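PDB 4GAX: amorpha-4,11-diene synthase from Artemisia annua, which probably cyclises farnesyl diphosphate to a sesquiterpene in a metal-dependent lyase reaction, here as an engineered alpha-bisabolol synthase variant. Local coordinates for residues V52-L66 / N237-L250. Sequence-based numbering, arbitrary orientation.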
loop_
_atom_site.group_PDB
_atom_site.type_symbol
_atom_site.label_atom_id
_atom_site.label_comp_id
_atom_site.label_asym_id
_atom_site.label_seq_id
_atom_site.Cartn_x
_atom_site.Cartn_y
_atom_site.Cartn_z
ATOM N N VAL A 52 -17.055 -15.284 -21.150
ATOM C CA VAL A 52 -16.593 -15.040 -19.789
ATOM C C VAL A 52 -17.196 -13.729 -19.274
ATOM O O VAL A 52 -17.437 -13.572 -18.074
ATOM C CB VAL A 52 -15.040 -15.037 -19.705
ATOM C CG1 VAL A 52 -14.449 -14.005 -20.652
ATOM C CG2 VAL A 52 -14.561 -14.811 -18.273
ATOM N N GLU A 53 -17.460 -12.806 -20.195
ATOM C CA GLU A 53 -18.156 -11.563 -19.881
ATOM C C GLU A 53 -19.556 -11.887 -19.354
ATOM O O GLU A 53 -20.028 -11.280 -18.395
ATOM C CB GLU A 53 -18.268 -10.690 -21.140
ATOM C CG GLU A 53 -18.210 -9.176 -20.903
ATOM C CD GLU A 53 -18.828 -8.371 -22.049
ATOM O OE1 GLU A 53 -18.103 -7.599 -22.716
ATOM O OE2 GLU A 53 -20.050 -8.505 -22.275
ATOM N N GLN A 54 -20.200 -12.870 -19.981
ATOM C CA GLN A 54 -21.582 -13.226 -19.676
ATOM C C GLN A 54 -21.735 -13.990 -18.368
ATOM O O GLN A 54 -22.627 -13.695 -17.568
ATOM C CB GLN A 54 -22.181 -14.055 -20.814
ATOM C CG GLN A 54 -23.656 -14.345 -20.625
ATOM C CD GLN A 54 -24.469 -13.072 -20.461
ATOM O OE1 GLN A 54 -24.248 -12.087 -21.170
ATOM N NE2 GLN A 54 -25.404 -13.080 -19.513
ATOM N N ILE A 55 -20.888 -14.997 -18.176
ATOM C CA ILE A 55 -20.883 -15.768 -16.939
ATOM C C ILE A 55 -20.705 -14.811 -15.770
ATOM O O ILE A 55 -21.451 -14.861 -14.792
ATOM C CB ILE A 55 -19.737 -16.805 -16.922
ATOM C CG1 ILE A 55 -19.999 -17.924 -17.936
ATOM C CG2 ILE A 55 -19.561 -17.400 -15.525
ATOM C CD1 ILE A 55 -21.056 -18.920 -17.500
ATOM N N VAL A 56 -19.730 -13.920 -15.896
ATOM C CA VAL A 56 -19.394 -13.001 -14.830
ATOM C C VAL A 56 -20.540 -12.025 -14.556
ATOM O O VAL A 56 -20.793 -11.656 -13.407
ATOM C CB VAL A 56 -18.069 -12.264 -15.137
ATOM C CG1 VAL A 56 -18.160 -10.791 -14.798
ATOM C CG2 VAL A 56 -16.915 -12.923 -14.395
ATOM N N LYS A 57 -21.248 -11.633 -15.609
ATOM C CA LYS A 57 -22.345 -10.678 -15.474
ATOM C C LYS A 57 -23.463 -11.249 -14.600
ATOM O O LYS A 57 -23.948 -10.587 -13.674
ATOM C CB LYS A 57 -22.876 -10.279 -16.859
ATOM C CG LYS A 57 -23.979 -9.231 -16.840
ATOM C CD LYS A 57 -24.217 -8.634 -18.226
ATOM C CE LYS A 57 -24.778 -9.660 -19.202
ATOM N NZ LYS A 57 -24.942 -9.089 -20.571
ATOM N N ASP A 58 -23.848 -12.491 -14.878
ATOM C CA ASP A 58 -24.898 -13.160 -14.114
ATOM C C ASP A 58 -24.469 -13.501 -12.683
ATOM O O ASP A 58 -25.289 -13.477 -11.753
ATOM C CB ASP A 58 -25.370 -14.403 -14.855
ATOM C CG ASP A 58 -25.827 -14.086 -16.269
ATOM O OD1 ASP A 58 -26.558 -13.086 -16.449
ATOM O OD2 ASP A 58 -25.442 -14.828 -17.198
ATOM N N LEU A 59 -23.191 -13.821 -12.502
ATOM C CA LEU A 59 -22.666 -14.012 -11.154
ATOM C C LEU A 59 -22.800 -12.725 -10.349
ATOM O O LEU A 59 -23.199 -12.753 -9.184
ATOM C CB LEU A 59 -21.201 -14.440 -11.193
ATOM C CG LEU A 59 -20.944 -15.884 -11.634
ATOM C CD1 LEU A 59 -19.445 -16.116 -11.798
ATOM C CD2 LEU A 59 -21.534 -16.873 -10.631
ATOM N N LYS A 60 -22.459 -11.604 -10.980
ATOM C CA LYS A 60 -22.576 -10.279 -10.369
ATOM C C LYS A 60 -23.975 -9.991 -9.838
ATOM O O LYS A 60 -24.131 -9.466 -8.729
ATOM C CB LYS A 60 -22.192 -9.190 -11.375
ATOM C CG LYS A 60 -20.849 -8.551 -11.097
ATOM C CD LYS A 60 -19.830 -8.862 -12.180
ATOM C CE LYS A 60 -19.741 -7.732 -13.190
ATOM N NZ LYS A 60 -20.339 -6.477 -12.651
ATOM N N LYS A 61 -24.987 -10.332 -10.628
ATOM C CA LYS A 61 -26.373 -10.096 -10.235
ATOM C C LYS A 61 -26.790 -10.964 -9.050
ATOM O O LYS A 61 -27.598 -10.545 -8.215
ATOM C CB LYS A 61 -27.316 -10.369 -11.407
ATOM C CG LYS A 61 -26.950 -9.648 -12.694
ATOM C CD LYS A 61 -28.050 -9.835 -13.733
ATOM C CE LYS A 61 -27.585 -9.428 -15.122
ATOM N NZ LYS A 61 -27.510 -10.608 -16.034
ATOM N N GLU A 62 -26.284 -12.189 -8.991
ATOM C CA GLU A 62 -26.590 -13.057 -7.859
ATOM C C GLU A 62 -26.003 -12.446 -6.587
ATOM O O GLU A 62 -26.634 -12.460 -5.531
ATOM C CB GLU A 62 -25.997 -14.453 -8.060
ATOM C CG GLU A 62 -26.482 -15.190 -9.290
ATOM C CD GLU A 62 -25.910 -16.600 -9.372
ATOM O OE1 GLU A 62 -25.797 -17.258 -8.309
ATOM O OE2 GLU A 62 -25.564 -17.043 -10.492
ATOM N N VAL A 63 -24.785 -11.921 -6.689
ATOM C CA VAL A 63 -24.137 -11.291 -5.539
ATOM C C VAL A 63 -24.832 -9.993 -5.114
ATOM O O VAL A 63 -24.957 -9.711 -3.916
ATOM C CB VAL A 63 -22.635 -11.031 -5.804
ATOM C CG1 VAL A 63 -21.979 -10.317 -4.612
ATOM C CG2 VAL A 63 -21.918 -12.359 -6.087
ATOM N N ARG A 64 -25.290 -9.200 -6.077
ATOM C CA ARG A 64 -26.049 -8.003 -5.717
ATOM C C ARG A 64 -27.273 -8.392 -4.916
ATOM O O ARG A 64 -27.570 -7.773 -3.894
ATOM C CB ARG A 64 -26.464 -7.206 -6.945
ATOM C CG ARG A 64 -25.306 -6.540 -7.604
ATOM C CD ARG A 64 -25.755 -5.543 -8.642
ATOM N NE ARG A 64 -24.593 -4.948 -9.281
ATOM C CZ ARG A 64 -24.177 -5.246 -10.506
ATOM N NH1 ARG A 64 -24.857 -6.113 -11.248
ATOM N NH2 ARG A 64 -23.095 -4.651 -10.996
ATOM N N GLN A 65 -27.965 -9.435 -5.368
ATOM C CA GLN A 65 -29.162 -9.907 -4.695
ATOM C C GLN A 65 -28.874 -10.407 -3.273
ATOM O O GLN A 65 -29.673 -10.187 -2.360
ATOM C CB GLN A 65 -29.851 -10.990 -5.531
ATOM C CG GLN A 65 -31.021 -11.687 -4.849
ATOM C CD GLN A 65 -32.254 -10.793 -4.715
ATOM O OE1 GLN A 65 -32.271 -9.650 -5.184
ATOM N NE2 GLN A 65 -33.293 -11.320 -4.073
ATOM N N LEU A 66 -27.739 -11.078 -3.087
ATOM C CA LEU A 66 -27.318 -11.517 -1.754
ATOM C C LEU A 66 -27.152 -10.338 -0.803
ATOM O O LEU A 66 -27.598 -10.383 0.347
ATOM C CB LEU A 66 -25.990 -12.269 -1.833
ATOM C CG LEU A 66 -26.002 -13.648 -2.490
ATOM C CD1 LEU A 66 -24.609 -14.247 -2.461
ATOM C CD2 LEU A 66 -27.008 -14.565 -1.808
ATOM N N ASN A 237 -19.471 -19.844 -0.171
ATOM C CA ASN A 237 -20.456 -19.539 -1.194
ATOM C C ASN A 237 -19.888 -19.849 -2.581
ATOM O O ASN A 237 -18.907 -19.239 -3.008
ATOM C CB ASN A 237 -20.871 -18.066 -1.096
ATOM C CG ASN A 237 -22.018 -17.723 -2.018
ATOM O OD1 ASN A 237 -21.899 -17.821 -3.248
ATOM N ND2 ASN A 237 -23.143 -17.316 -1.431
ATOM N N LYS A 238 -20.508 -20.789 -3.285
ATOM C CA LYS A 238 -19.979 -21.257 -4.556
ATOM C C LYS A 238 -20.018 -20.153 -5.606
ATOM O O LYS A 238 -19.155 -20.078 -6.488
ATOM C CB LYS A 238 -20.760 -22.479 -5.039
ATOM C CG LYS A 238 -20.665 -23.692 -4.108
ATOM C CD LYS A 238 -21.479 -24.861 -4.653
ATOM C CE LYS A 238 -21.035 -26.191 -4.043
ATOM N NZ LYS A 238 -21.270 -26.247 -2.574
ATOM N N THR A 239 -21.015 -19.283 -5.515
ATOM C CA THR A 239 -21.104 -18.181 -6.469
ATOM C C THR A 239 -19.981 -17.178 -6.270
ATOM O O THR A 239 -19.362 -16.748 -7.240
ATOM C CB THR A 239 -22.447 -17.459 -6.378
ATOM O OG1 THR A 239 -23.448 -18.277 -6.991
ATOM C CG2 THR A 239 -22.390 -16.112 -7.096
ATOM N N LEU A 240 -19.719 -16.790 -5.025
ATOM C CA LEU A 240 -18.656 -15.822 -4.762
ATOM C C LEU A 240 -17.293 -16.333 -5.214
ATOM O O LEU A 240 -16.505 -15.586 -5.801
ATOM C CB LEU A 240 -18.561 -15.477 -3.272
ATOM C CG LEU A 240 -19.527 -14.504 -2.608
ATOM C CD1 LEU A 240 -19.103 -14.336 -1.144
ATOM C CD2 LEU A 240 -19.527 -13.156 -3.325
ATOM N N ILE A 241 -16.991 -17.592 -4.914
ATOM C CA ILE A 241 -15.666 -18.107 -5.250
ATOM C C ILE A 241 -15.502 -18.230 -6.759
ATOM O O ILE A 241 -14.418 -17.952 -7.294
ATOM C CB ILE A 241 -15.318 -19.447 -4.534
ATOM C CG1 ILE A 241 -13.819 -19.754 -4.698
ATOM C CG2 ILE A 241 -16.149 -20.604 -5.073
ATOM C CD1 ILE A 241 -12.913 -18.651 -4.163
ATOM N N LYS A 242 -16.573 -18.612 -7.455
ATOM C CA LYS A 242 -16.490 -18.713 -8.912
ATOM C C LYS A 242 -16.191 -17.349 -9.526
ATOM O O LYS A 242 -15.310 -17.205 -10.389
ATOM C CB LYS A 242 -17.789 -19.270 -9.485
ATOM C CG LYS A 242 -17.704 -19.577 -10.968
ATOM C CD LYS A 242 -19.056 -19.992 -11.525
ATOM C CE LYS A 242 -18.905 -20.631 -12.897
ATOM N NZ LYS A 242 -20.227 -20.805 -13.556
ATOM N N LEU A 243 -16.920 -16.343 -9.060
ATOM C CA LEU A 243 -16.727 -14.979 -9.517
ATOM C C LEU A 243 -15.346 -14.440 -9.156
ATOM O O LEU A 243 -14.685 -13.787 -9.978
ATOM C CB LEU A 243 -17.793 -14.077 -8.884
ATOM C CG LEU A 243 -17.694 -12.584 -9.191
ATOM C CD1 LEU A 243 -17.734 -12.334 -10.693
ATOM C CD2 LEU A 243 -18.815 -11.848 -8.502
ATOM N N ALA A 244 -14.918 -14.688 -7.923
ATOM C CA ALA A 244 -13.632 -14.164 -7.467
ATOM C C ALA A 244 -12.466 -14.681 -8.308
ATOM O O ALA A 244 -11.499 -13.956 -8.563
ATOM C CB ALA A 244 -13.400 -14.484 -5.976
ATOM N N LYS A 245 -12.545 -15.936 -8.725
ATOM C CA LYS A 245 -11.435 -16.525 -9.469
ATOM C C LYS A 245 -11.432 -16.055 -10.918
ATOM O O LYS A 245 -10.366 -15.790 -11.482
ATOM C CB LYS A 245 -11.487 -18.049 -9.404
ATOM C CG LYS A 245 -11.248 -18.625 -8.015
ATOM C CD LYS A 245 -11.502 -20.156 -8.023
ATOM C CE LYS A 245 -10.210 -20.944 -8.070
ATOM N NZ LYS A 245 -10.457 -22.422 -8.227
ATOM N N LEU A 246 -12.619 -15.968 -11.523
ATOM C CA LEU A 246 -12.750 -15.478 -12.901
ATOM C C LEU A 246 -12.250 -14.038 -12.973
ATOM O O LEU A 246 -11.517 -13.650 -13.895
ATOM C CB LEU A 246 -14.210 -15.531 -13.366
ATOM C CG LEU A 246 -14.718 -16.766 -14.122
ATOM C CD1 LEU A 246 -13.986 -18.016 -13.710
ATOM C CD2 LEU A 246 -16.230 -16.942 -13.914
ATOM N N GLU A 247 -12.656 -13.245 -11.987
ATOM C CA GLU A 247 -12.286 -11.835 -11.925
ATOM C C GLU A 247 -10.807 -11.679 -11.615
ATOM O O GLU A 247 -10.150 -10.801 -12.160
ATOM C CB GLU A 247 -13.115 -11.123 -10.867
ATOM C CG GLU A 247 -14.536 -10.857 -11.323
ATOM C CD GLU A 247 -14.599 -9.840 -12.452
ATOM O OE1 GLU A 247 -13.683 -8.984 -12.553
ATOM O OE2 GLU A 247 -15.567 -9.899 -13.235
ATOM N N PHE A 248 -10.278 -12.533 -10.745
ATOM C CA PHE A 248 -8.862 -12.442 -10.435
ATOM C C PHE A 248 -8.071 -12.557 -11.710
ATOM O O PHE A 248 -7.138 -11.792 -11.930
ATOM C CB PHE A 248 -8.403 -13.554 -9.496
ATOM C CG PHE A 248 -6.981 -13.392 -9.076
ATOM C CD1 PHE A 248 -6.659 -12.565 -8.012
ATOM C CD2 PHE A 248 -5.958 -13.983 -9.801
ATOM C CE1 PHE A 248 -5.340 -12.388 -7.635
ATOM C CE2 PHE A 248 -4.623 -13.799 -9.437
ATOM C CZ PHE A 248 -4.320 -13.006 -8.352
ATOM N N ASN A 249 -8.433 -13.533 -12.536
ATOM C CA ASN A 249 -7.681 -13.790 -13.770
ATOM C C ASN A 249 -7.855 -12.668 -14.795
ATOM O O ASN A 249 -6.896 -12.281 -15.480
ATOM C CB ASN A 249 -8.021 -15.169 -14.362
ATOM C CG ASN A 249 -7.402 -16.324 -13.563
ATOM O OD1 ASN A 249 -6.514 -16.121 -12.713
ATOM N ND2 ASN A 249 -7.863 -17.546 -13.844
ATOM N N LEU A 250 -9.073 -12.143 -14.902
ATOM C CA LEU A 250 -9.320 -11.014 -15.800
ATOM C C LEU A 250 -8.495 -9.801 -15.392
ATOM O O LEU A 250 -7.865 -9.153 -16.225
ATOM C CB LEU A 250 -10.801 -10.636 -15.792
ATOM C CG LEU A 250 -11.746 -11.719 -16.316
ATOM C CD1 LEU A 250 -13.193 -11.213 -16.320
ATOM C CD2 LEU A 250 -11.319 -12.193 -17.704
#
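The carboxylate of Glu62 receives the hydroxyl of Thr239 from above its plane, 43° out of it, in a 2.9 Å hydrogen bond from Thr239 OG1 to Glu62 OE1. A second carboxylate, that of Glu247, sets OE2 against both methyls of Val56, with OE2 only 3.2 Å from Val56 CG1, while its OE1 is hydrogen-bonded to Tyr94 OH. The Asn237 amide presents ND2 to Leu66 CD1 and uses OD1 to cap its helix, accepting Leu240 N at 3.0 Å and, weakly, Thr239 N.

With OG1 of Thr239 beside its backbone N (chi1 -75°), CG2 lies anti to that N and meets Leu59 CD2 at 3.7 Å. Thr239 thus pairs a polar bond through OG1 with an apolar contact through CG2; a valine here would probably leave Glu62 OE1 without its hydroxyl donor and that carboxylate freer to turn.

Leu59 is a knob among Thr239, Lys242, Leu243 and Leu246, its CD1 3.7 Å from Leu243 CA. Leu243 returns the fit among Val56, Leu59, Lys60 and Val63, with CD1 3.8 Å from Val56 CG2. Farther along, the side chains of Val63 and Leu240 cross at about a right angle, CG2 of Val63 3.7 Å from CD2 of Leu240, and helix 77-89 covers Leu240 and Leu66.

The helix axes approach to 9.7 Å at 136°, a roughly antiparallel knobs-into-holes pairing that fastens helix 52-71 of the terpene synthase N-terminal domain to the start of the long helix 238-269.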